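Local coordinates for protein ectoine dioxygenase (Sphingopyxis alaskensis, PDB 4MHR) that catalyses the iron(II)- and 2-oxoglutarate-dependent hydroxylation of L-ectoine to 5-hydroxyectoine, an osmolyte that helps cells survive extreme osmotic stress, at residues A39-R44 with A120-F125; Y150-F155 with L251-N256; P185-P190 with I234-G239. All coordinates share one frame; numbering follows the deposited sequence.

Contact 1: A39-R44 with A120-F125; sequences APISAR and ADVARF
Phe-125 packs its ring against Ala-39, Pro-40 and Ile-41, three consecutive residues of the loop that leads into helix 43-52. The side chains that meet across the contact are almost all apolar. Phe-125 CG stands anti to the backbone N (chi1 174°), on the side of the loop. Ala-39 CB lies over one ring face in a CH-pi contact, 4.0 Å from the Phe-125 centroid and displaced to the CD1/CE1 side. The Pro-40 ring sits nearer the root of the side chain, with Pro-40 CD 3.7 Å from Phe-125 CB. Pro-40 CG also rests on the helix backbone, 3.4 Å from Asp-121 O. Ile-41 reaches the CD2/CE2 side of the ring. Its CG1 lies between the backbone N and the carbonyl carbon (chi1 53°), and the chain then runs straight on to CD1, 3.9 Å from Phe-125 CE2. The other branch turns to the valine: Ile-41 CG2 is 4.0 Å from Val-122 CG2, and the two side chains cross at about a right angle. An alanine in place of Phe-125 would probably leave a gap between loop and helix, with Ala-39 CB and Ile-41 CD1 deprived of the ring they pack on. Along the helix, Arg-124 NH1 pairs with Asp-121 OD1 at 2.9 Å in a salt bridge. Asp-121 also pairs with Arg-305, and Arg-124 with Glu-130. Ser-42 is the N-cap of helix 43-52. Ala-46 of that helix touches both Ile-41 and Phe-125, so the loop and the start of helix 43-52 pack together against helix 117-127.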
loop_
_atom_site.group_PDB
_atom_site.type_symbol
_atom_site.label_atom_id
_atom_site.label_comp_id
_atom_site.label_asym_id
_atom_site.label_seq_id
_atom_site.Cartn_x
_atom_site.Cartn_y
_atom_site.Cartn_z
ATOM N N ALA A 39 -11.755 -10.162 17.153
ATOM C CA ALA A 39 -11.061 -9.468 16.068
ATOM C C ALA A 39 -10.465 -8.129 16.539
ATOM O O ALA A 39 -11.017 -7.486 17.410
ATOM C CB ALA A 39 -11.985 -9.256 14.913
ATOM N N PRO A 40 -9.367 -7.671 15.910
ATOM C CA PRO A 40 -8.730 -6.400 16.203
ATOM C C PRO A 40 -9.431 -5.179 15.643
ATOM O O PRO A 40 -9.024 -4.083 15.938
ATOM C CB PRO A 40 -7.344 -6.570 15.630
ATOM C CG PRO A 40 -7.542 -7.500 14.455
ATOM C CD PRO A 40 -8.645 -8.425 14.880
ATOM N N ILE A 41 -10.517 -5.339 14.897
ATOM C CA ILE A 41 -11.308 -4.199 14.458
ATOM C C ILE A 41 -12.781 -4.526 14.717
ATOM O O ILE A 41 -13.116 -5.674 14.954
ATOM C CB ILE A 41 -11.098 -3.914 12.963
ATOM C CG1 ILE A 41 -11.337 -5.156 12.112
ATOM C CG2 ILE A 41 -9.661 -3.401 12.681
ATOM C CD1 ILE A 41 -11.151 -4.884 10.611
ATOM N N SER A 42 -13.644 -3.523 14.659
ATOM C CA SER A 42 -15.020 -3.716 14.990
ATOM C C SER A 42 -15.729 -4.388 13.818
ATOM O O SER A 42 -15.184 -4.487 12.724
ATOM C CB SER A 42 -15.644 -2.338 15.261
ATOM O OG SER A 42 -15.762 -1.672 14.018
ATOM N N ALA A 43 -16.983 -4.811 14.016
ATOM C CA ALA A 43 -17.676 -5.543 12.966
ATOM C C ALA A 43 -17.967 -4.556 11.829
ATOM O O ALA A 43 -17.791 -4.853 10.636
ATOM C CB ALA A 43 -18.944 -6.183 13.506
ATOM N N ARG A 44 -18.230 -3.326 12.198
ATOM C CA ARG A 44 -18.405 -2.305 11.175
ATOM C C ARG A 44 -17.149 -1.942 10.376
ATOM O O ARG A 44 -17.255 -1.690 9.184
ATOM C CB ARG A 44 -19.043 -1.052 11.748
ATOM C CG ARG A 44 -20.579 -1.225 11.876
ATOM C CD ARG A 44 -21.189 -0.228 12.880
ATOM N NE ARG A 44 -20.701 1.161 12.689
ATOM C CZ ARG A 44 -20.501 2.085 13.651
ATOM N NH1 ARG A 44 -20.718 1.827 14.940
ATOM N NH2 ARG A 44 -20.066 3.299 13.307
ATOM N N ALA A 120 0.104 -5.270 12.317
ATOM C CA ALA A 120 0.192 -6.655 11.838
ATOM C C ALA A 120 -0.997 -7.575 12.207
ATOM O O ALA A 120 -1.296 -8.481 11.414
ATOM C CB ALA A 120 1.511 -7.317 12.242
ATOM N N ASP A 121 -1.591 -7.429 13.401
ATOM C CA ASP A 121 -2.793 -8.188 13.770
ATOM C C ASP A 121 -4.018 -7.805 12.943
ATOM O O ASP A 121 -4.868 -8.646 12.683
ATOM C CB ASP A 121 -3.172 -8.065 15.251
ATOM C CG ASP A 121 -2.269 -8.953 16.133
ATOM O OD1 ASP A 121 -1.566 -9.734 15.556
ATOM O OD2 ASP A 121 -2.242 -8.812 17.339
ATOM N N VAL A 122 -4.054 -6.582 12.491
ATOM C CA VAL A 122 -5.150 -6.165 11.578
ATOM C C VAL A 122 -4.939 -6.821 10.232
ATOM O O VAL A 122 -5.886 -7.388 9.631
ATOM C CB VAL A 122 -5.235 -4.634 11.494
ATOM C CG1 VAL A 122 -6.216 -4.191 10.474
ATOM C CG2 VAL A 122 -5.667 -3.974 12.821
ATOM N N ALA A 123 -3.677 -6.851 9.783
ATOM C CA ALA A 123 -3.368 -7.596 8.577
ATOM C C ALA A 123 -3.718 -9.088 8.678
ATOM O O ALA A 123 -4.233 -9.692 7.699
ATOM C CB ALA A 123 -1.907 -7.488 8.182
ATOM N N ARG A 124 -3.282 -9.704 9.756
ATOM C CA ARG A 124 -3.502 -11.143 9.925
ATOM C C ARG A 124 -5.022 -11.421 9.955
ATOM O O ARG A 124 -5.459 -12.401 9.473
ATOM C CB ARG A 124 -2.852 -11.645 11.236
ATOM C CG ARG A 124 -1.328 -11.636 11.126
ATOM C CD ARG A 124 -0.649 -11.662 12.505
ATOM N NE ARG A 124 -0.886 -12.970 13.045
ATOM C CZ ARG A 124 -1.760 -13.259 13.994
ATOM N NH1 ARG A 124 -2.441 -12.315 14.633
ATOM N NH2 ARG A 124 -1.941 -14.525 14.300
ATOM N N PHE A 125 -5.801 -10.561 10.602
ATOM C CA PHE A 125 -7.285 -10.713 10.562
ATOM C C PHE A 125 -7.835 -10.583 9.108
ATOM O O PHE A 125 -8.561 -11.454 8.569
ATOM C CB PHE A 125 -7.956 -9.658 11.455
ATOM C CG PHE A 125 -9.437 -9.685 11.316
ATOM C CD1 PHE A 125 -10.141 -10.724 11.842
ATOM C CD2 PHE A 125 -10.117 -8.711 10.578
ATOM C CE1 PHE A 125 -11.535 -10.817 11.610
ATOM C CE2 PHE A 125 -11.471 -8.763 10.409
ATOM C CZ PHE A 125 -12.165 -9.838 10.901
#

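Contact 2: Y150-F155 with L251-N256; sequences YWHSDF and LMHGSN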
loop_
_atom_site.group_PDB
_atom_site.type_symbol
_atom_site.label_atom_id
_atom_site.label_comp_id
_atom_site.label_asym_id
_atom_site.label_seq_id
_atom_site.Cartn_x
_atom_site.Cartn_y
_atom_site.Cartn_z
ATOM N N TYR A 150 -0.359 8.233 -11.332
ATOM C CA TYR A 150 -1.563 7.986 -12.107
ATOM C C TYR A 150 -2.243 6.675 -11.560
ATOM O O TYR A 150 -1.594 5.860 -10.975
ATOM C CB TYR A 150 -1.242 7.822 -13.573
ATOM C CG TYR A 150 -2.432 7.877 -14.455
ATOM C CD1 TYR A 150 -3.096 9.097 -14.718
ATOM C CD2 TYR A 150 -2.934 6.714 -15.072
ATOM C CE1 TYR A 150 -4.182 9.125 -15.586
ATOM C CE2 TYR A 150 -4.053 6.754 -15.879
ATOM C CZ TYR A 150 -4.652 7.972 -16.168
ATOM O OH TYR A 150 -5.751 7.964 -17.026
ATOM N N TRP A 151 -3.535 6.574 -11.768
ATOM C CA TRP A 151 -4.384 5.454 -11.363
ATOM C C TRP A 151 -3.772 4.095 -11.676
ATOM O O TRP A 151 -3.365 3.840 -12.819
ATOM C CB TRP A 151 -5.714 5.535 -12.100
ATOM C CG TRP A 151 -6.487 6.776 -11.828
ATOM C CD1 TRP A 151 -6.700 7.800 -12.694
ATOM C CD2 TRP A 151 -7.169 7.136 -10.611
ATOM N NE1 TRP A 151 -7.443 8.792 -12.110
ATOM C CE2 TRP A 151 -7.791 8.399 -10.840
ATOM C CE3 TRP A 151 -7.370 6.496 -9.358
ATOM C CZ2 TRP A 151 -8.548 9.078 -9.835
ATOM C CZ3 TRP A 151 -8.139 7.163 -8.366
ATOM C CH2 TRP A 151 -8.725 8.446 -8.626
ATOM N N HIS A 152 -3.780 3.224 -10.667
ATOM C CA HIS A 152 -3.446 1.828 -10.861
ATOM C C HIS A 152 -4.001 1.013 -9.675
ATOM O O HIS A 152 -4.382 1.555 -8.584
ATOM C CB HIS A 152 -1.901 1.640 -10.943
ATOM C CG HIS A 152 -1.193 2.135 -9.713
ATOM N ND1 HIS A 152 -1.198 3.474 -9.347
ATOM C CD2 HIS A 152 -0.576 1.473 -8.701
ATOM C CE1 HIS A 152 -0.562 3.629 -8.194
ATOM N NE2 HIS A 152 -0.174 2.430 -7.780
ATOM N N SER A 153 -4.082 -0.275 -9.957
ATOM C CA SER A 153 -4.302 -1.321 -8.983
ATOM C C SER A 153 -2.954 -1.972 -8.728
ATOM O O SER A 153 -2.376 -2.539 -9.610
ATOM C CB SER A 153 -5.227 -2.380 -9.547
ATOM O OG SER A 153 -5.099 -3.596 -8.720
ATOM N N ASP A 154 -2.460 -1.930 -7.531
ATOM C CA ASP A 154 -1.220 -2.642 -7.221
ATOM C C ASP A 154 -1.288 -4.106 -7.588
ATOM O O ASP A 154 -0.293 -4.672 -8.058
ATOM C CB ASP A 154 -0.941 -2.563 -5.716
ATOM C CG ASP A 154 -0.616 -1.133 -5.243
ATOM O OD1 ASP A 154 -0.044 -0.355 -6.022
ATOM O OD2 ASP A 154 -0.913 -0.832 -4.077
ATOM N N PHE A 155 -2.465 -4.730 -7.417
ATOM C CA PHE A 155 -2.537 -6.161 -7.607
ATOM C C PHE A 155 -2.255 -6.524 -9.052
ATOM O O PHE A 155 -1.678 -7.566 -9.341
ATOM C CB PHE A 155 -3.845 -6.728 -7.121
ATOM C CG PHE A 155 -4.019 -8.189 -7.494
ATOM C CD1 PHE A 155 -3.332 -9.167 -6.771
ATOM C CD2 PHE A 155 -4.814 -8.552 -8.605
ATOM C CE1 PHE A 155 -3.446 -10.500 -7.120
ATOM C CE2 PHE A 155 -4.938 -9.894 -8.961
ATOM C CZ PHE A 155 -4.221 -10.859 -8.216
ATOM N N LEU A 251 -7.526 -2.237 -4.966
ATOM C CA LEU A 251 -8.259 -1.002 -5.011
ATOM C C LEU A 251 -7.606 0.030 -5.976
ATOM O O LEU A 251 -6.374 0.247 -5.990
ATOM C CB LEU A 251 -8.309 -0.362 -3.632
ATOM C CG LEU A 251 -9.214 0.881 -3.458
ATOM C CD1 LEU A 251 -10.670 0.509 -3.706
ATOM C CD2 LEU A 251 -8.958 1.497 -2.114
ATOM N N MET A 252 -8.420 0.640 -6.790
ATOM C CA MET A 252 -7.920 1.602 -7.849
ATOM C C MET A 252 -7.623 2.916 -7.185
ATOM O O MET A 252 -8.494 3.512 -6.533
ATOM C CB MET A 252 -8.985 1.828 -8.941
ATOM C CG MET A 252 -8.466 2.530 -10.227
ATOM S SD MET A 252 -7.060 1.689 -11.030
ATOM C CE MET A 252 -7.896 0.311 -11.699
ATOM N N HIS A 253 -6.374 3.364 -7.295
ATOM C CA HIS A 253 -5.984 4.536 -6.570
ATOM C C HIS A 253 -4.895 5.330 -7.290
ATOM O O HIS A 253 -4.175 4.852 -8.235
ATOM C CB HIS A 253 -5.507 4.150 -5.133
ATOM C CG HIS A 253 -4.202 3.433 -5.123
ATOM N ND1 HIS A 253 -4.085 2.111 -5.488
ATOM C CD2 HIS A 253 -2.940 3.872 -4.935
ATOM C CE1 HIS A 253 -2.826 1.736 -5.400
ATOM N NE2 HIS A 253 -2.104 2.784 -5.088
ATOM N N GLY A 254 -4.697 6.530 -6.804
ATOM C CA GLY A 254 -3.694 7.469 -7.429
ATOM C C GLY A 254 -3.673 8.804 -6.708
ATOM O O GLY A 254 -4.343 8.928 -5.687
ATOM N N SER A 255 -2.833 9.759 -7.158
ATOM C CA SER A 255 -2.829 11.099 -6.543
ATOM C C SER A 255 -2.531 12.152 -7.546
ATOM O O SER A 255 -1.841 11.879 -8.593
ATOM C CB SER A 255 -1.845 11.190 -5.357
ATOM O OG SER A 255 -0.571 10.808 -5.783
ATOM N N ASN A 256 -3.114 13.350 -7.303
ATOM C CA ASN A 256 -2.743 14.535 -8.100
ATOM C C ASN A 256 -1.382 14.994 -7.665
ATOM O O ASN A 256 -0.820 14.539 -6.631
ATOM C CB ASN A 256 -3.736 15.670 -7.940
ATOM C CG ASN A 256 -5.077 15.373 -8.589
ATOM O OD1 ASN A 256 -6.142 15.441 -7.955
ATOM N ND2 ASN A 256 -5.039 15.025 -9.839
HETATM O O HOH W 1 0.844 1.956 -5.095
HETATM O O HOH W 2 -4.061 -1.159 -5.247
#
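This is an antiparallel strand pairing that builds the iron site, joining strands 149-152 and 253-255 in a small sheet of the cupin fold. His-152 and His-253 form a hydrogen-bonded pair. His-152 N donates to His-253 O at 3.0 Å, and His-253 N returns a bond to His-152 O. Both imidazoles leave the same face of the sheet. Each CG lies between its backbone N and carbonyl carbon (chi1 58° in His-152, 71° in His-253). The rings meet obliquely, with His-253 CE1 over a face of His-152. Each ring is also tied by ND1 to a carbonyl two residues earlier in its own segment, which fixes its turn. His-152 ND1 donates to Tyr-150 O at 2.9 Å, and His-253 ND1 to Leu-251 O at 3.0 Å. Asp-154 comes from the first turn of helix 154-162. Its carboxylate faces the edge of the His-253 ring at CE1, the two planes 73° apart. On the other face of the strands, Met-252 SD packs 3.4 Å from His-152 C.

The three side chains are the facial triad of two histidines and one carboxylate that binds iron(II). In this apo structure one water donates to Asp-154 OD1 at 2.6 Å and also bonds His-152 NE2 and His-253 NE2. The three ligands already converge on one point, consistent with a site arranged before iron binds.

Contact 3: P185-P190 with I234-G239; sequences PLMVIP and IVAPTG
Met-187 packs across Ile-234 and against Ala-236, and its side chain can be followed atom by atom over the opposing segment. Met-187 CB lies 4.1 Å from Ile-234 CG2, close to the carbonyl of Val-235. CG is anti to the carbonyl carbon (chi1 -76°) and meets the methyl of the alanine, Met-187 CG to Ala-236 CB 4.0 Å. The chain stays extended to SD, and Met-187 SD passes about 4.3 Å from Ile-234 CG2. It then bends sharply at chi3, 31°, and CE swings back to the isoleucine. Met-187 CE and Ile-234 CG2 are 3.3 Å apart, tighter than usual for two carbons, so the exact placement of CE is doubtful.

The backbones beneath form a single antiparallel bridge at Val-188 and Val-235. Val-188 N donates to Val-235 O at 2.9 Å, and Val-235 N donates back to Val-188 O, both nearly straight. Strand 187-188 bonds on its other side to strand 253-255 in the small sheet of the cupin fold. Segment 234-239, from the loop after helix 222-232, runs along the edge of that short strand opposite strand 253-255. C-H groups of the backbone add to the seam, as where Ala-236 CA approaches Leu-186 O at 3.2 Å. Leu-186 and Val-188 pack on the iron ligand His-253, so the seam backs the iron site.

Apolar pairs continue to both ends. Ile-234 turns its CG1 to Ile-189 CG1, and the two side chains cross obliquely. Pro-190 CG is 3.9 Å from Val-235 CG2, the two side chains crossing at about a right angle. At the far end Pro-185 CG rests 3.9 Å from Ala-236 CB. Tyr-54 of strand 54-57 touches Val-188 and Val-235, while Trp-151 touches Met-187 and Ile-234.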
loop_
_atom_site.group_PDB
_atom_site.type_symbol
_atom_site.label_atom_id
_atom_site.label_comp_id
_atom_site.label_asym_id
_atom_site.label_seq_id
_atom_site.Cartn_x
_atom_site.Cartn_y
_atom_site.Cartn_z
ATOM N N PRO A 185 -3.245 14.335 -1.690
ATOM C CA PRO A 185 -3.427 13.075 -0.920
ATOM C C PRO A 185 -3.799 11.899 -1.834
ATOM O O PRO A 185 -4.261 12.078 -2.965
ATOM C CB PRO A 185 -4.621 13.402 -0.023
ATOM C CG PRO A 185 -5.462 14.359 -0.858
ATOM C CD PRO A 185 -4.429 15.214 -1.613
ATOM N N LEU A 186 -3.626 10.702 -1.312
ATOM C CA LEU A 186 -4.114 9.495 -1.954
ATOM C C LEU A 186 -5.631 9.577 -2.207
ATOM O O LEU A 186 -6.403 9.923 -1.346
ATOM C CB LEU A 186 -3.794 8.296 -1.016
ATOM C CG LEU A 186 -4.121 6.922 -1.621
ATOM C CD1 LEU A 186 -3.212 6.638 -2.805
ATOM C CD2 LEU A 186 -3.974 5.820 -0.575
ATOM N N MET A 187 -6.034 9.273 -3.428
ATOM C CA MET A 187 -7.411 9.214 -3.823
ATOM C C MET A 187 -7.663 7.758 -4.195
ATOM O O MET A 187 -6.846 7.145 -4.889
ATOM C CB MET A 187 -7.576 10.031 -5.110
ATOM C CG MET A 187 -7.555 11.526 -4.851
ATOM S SD MET A 187 -7.884 12.514 -6.319
ATOM C CE MET A 187 -8.952 11.579 -7.360
ATOM N N VAL A 188 -8.826 7.270 -3.830
ATOM C CA VAL A 188 -9.257 5.919 -4.144
ATOM C C VAL A 188 -10.614 5.997 -4.774
ATOM O O VAL A 188 -11.371 6.991 -4.551
ATOM C CB VAL A 188 -9.236 5.002 -2.902
ATOM C CG1 VAL A 188 -7.880 5.049 -2.263
ATOM C CG2 VAL A 188 -10.319 5.372 -1.868
ATOM N N ILE A 189 -10.929 4.980 -5.579
ATOM C CA ILE A 189 -12.305 4.767 -6.052
ATOM C C ILE A 189 -12.943 3.642 -5.201
ATOM O O ILE A 189 -12.648 2.425 -5.405
ATOM C CB ILE A 189 -12.296 4.412 -7.543
ATOM C CG1 ILE A 189 -11.707 5.589 -8.359
ATOM C CG2 ILE A 189 -13.702 4.088 -8.030
ATOM C CD1 ILE A 189 -11.590 5.273 -9.845
ATOM N N PRO A 190 -13.825 4.016 -4.233
ATOM C CA PRO A 190 -14.287 2.989 -3.289
ATOM C C PRO A 190 -15.156 1.904 -3.962
ATOM O O PRO A 190 -15.939 2.197 -4.846
ATOM C CB PRO A 190 -15.103 3.764 -2.226
ATOM C CG PRO A 190 -15.061 5.199 -2.623
ATOM C CD PRO A 190 -14.376 5.355 -3.950
ATOM N N ILE A 234 -15.172 9.274 -5.972
ATOM C CA ILE A 234 -13.801 9.336 -5.516
ATOM C C ILE A 234 -13.737 9.833 -4.078
ATOM O O ILE A 234 -14.449 10.761 -3.696
ATOM C CB ILE A 234 -12.968 10.203 -6.436
ATOM C CG1 ILE A 234 -12.755 9.508 -7.770
ATOM C CG2 ILE A 234 -11.614 10.403 -5.802
ATOM C CD1 ILE A 234 -12.303 10.422 -8.935
ATOM N N VAL A 235 -12.824 9.275 -3.290
ATOM C CA VAL A 235 -12.590 9.756 -1.921
ATOM C C VAL A 235 -11.075 9.934 -1.677
ATOM O O VAL A 235 -10.279 9.191 -2.180
ATOM C CB VAL A 235 -13.198 8.712 -0.932
ATOM C CG1 VAL A 235 -12.815 8.966 0.511
ATOM C CG2 VAL A 235 -14.728 8.772 -0.985
ATOM N N ALA A 236 -10.689 10.891 -0.866
ATOM C CA ALA A 236 -9.293 11.156 -0.595
ATOM C C ALA A 236 -9.120 11.235 0.884
ATOM O O ALA A 236 -9.310 12.292 1.426
ATOM C CB ALA A 236 -8.878 12.463 -1.227
ATOM N N PRO A 237 -8.840 10.100 1.548
ATOM C CA PRO A 237 -8.638 10.117 2.976
ATOM C C PRO A 237 -7.510 11.077 3.405
ATOM O O PRO A 237 -6.505 11.187 2.746
ATOM C CB PRO A 237 -8.277 8.665 3.321
ATOM C CG PRO A 237 -8.534 7.869 2.120
ATOM C CD PRO A 237 -8.722 8.768 0.955
ATOM N N THR A 238 -7.736 11.798 4.480
ATOM C CA THR A 238 -6.781 12.791 4.967
ATOM C C THR A 238 -6.530 12.450 6.410
ATOM O O THR A 238 -7.185 11.568 6.970
ATOM C CB THR A 238 -7.256 14.264 4.806
ATOM O OG1 THR A 238 -8.572 14.409 5.310
ATOM C CG2 THR A 238 -7.283 14.684 3.308
ATOM N N GLY A 239 -5.518 13.079 6.989
ATOM C CA GLY A 239 -5.277 12.912 8.387
ATOM C C GLY A 239 -3.972 13.485 8.841
ATOM O O GLY A 239 -3.128 13.835 8.048
#

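From the N terminus, contact 1 closes first. It brings the loop before helix 43-52 onto helix 117-127, and its loop ends before contact 2 opens. Contact 2 joins strands 149-152 and 253-255 across 95 intervening residues. Contact 3 is nested inside that loop and ties strand 187-188 to the segment after helix 222-232. Contacts 2 and 3 touch: strands 253-255 and 187-188 are neighbours in one small sheet, with Gly-254 O 2.8 Å from Met-187 N. Contact 1 stands apart, its centre about 24 Å from that of contact 2 and about 21 Å from that of contact 3. It joins a loop to a helix, well away from the iron site.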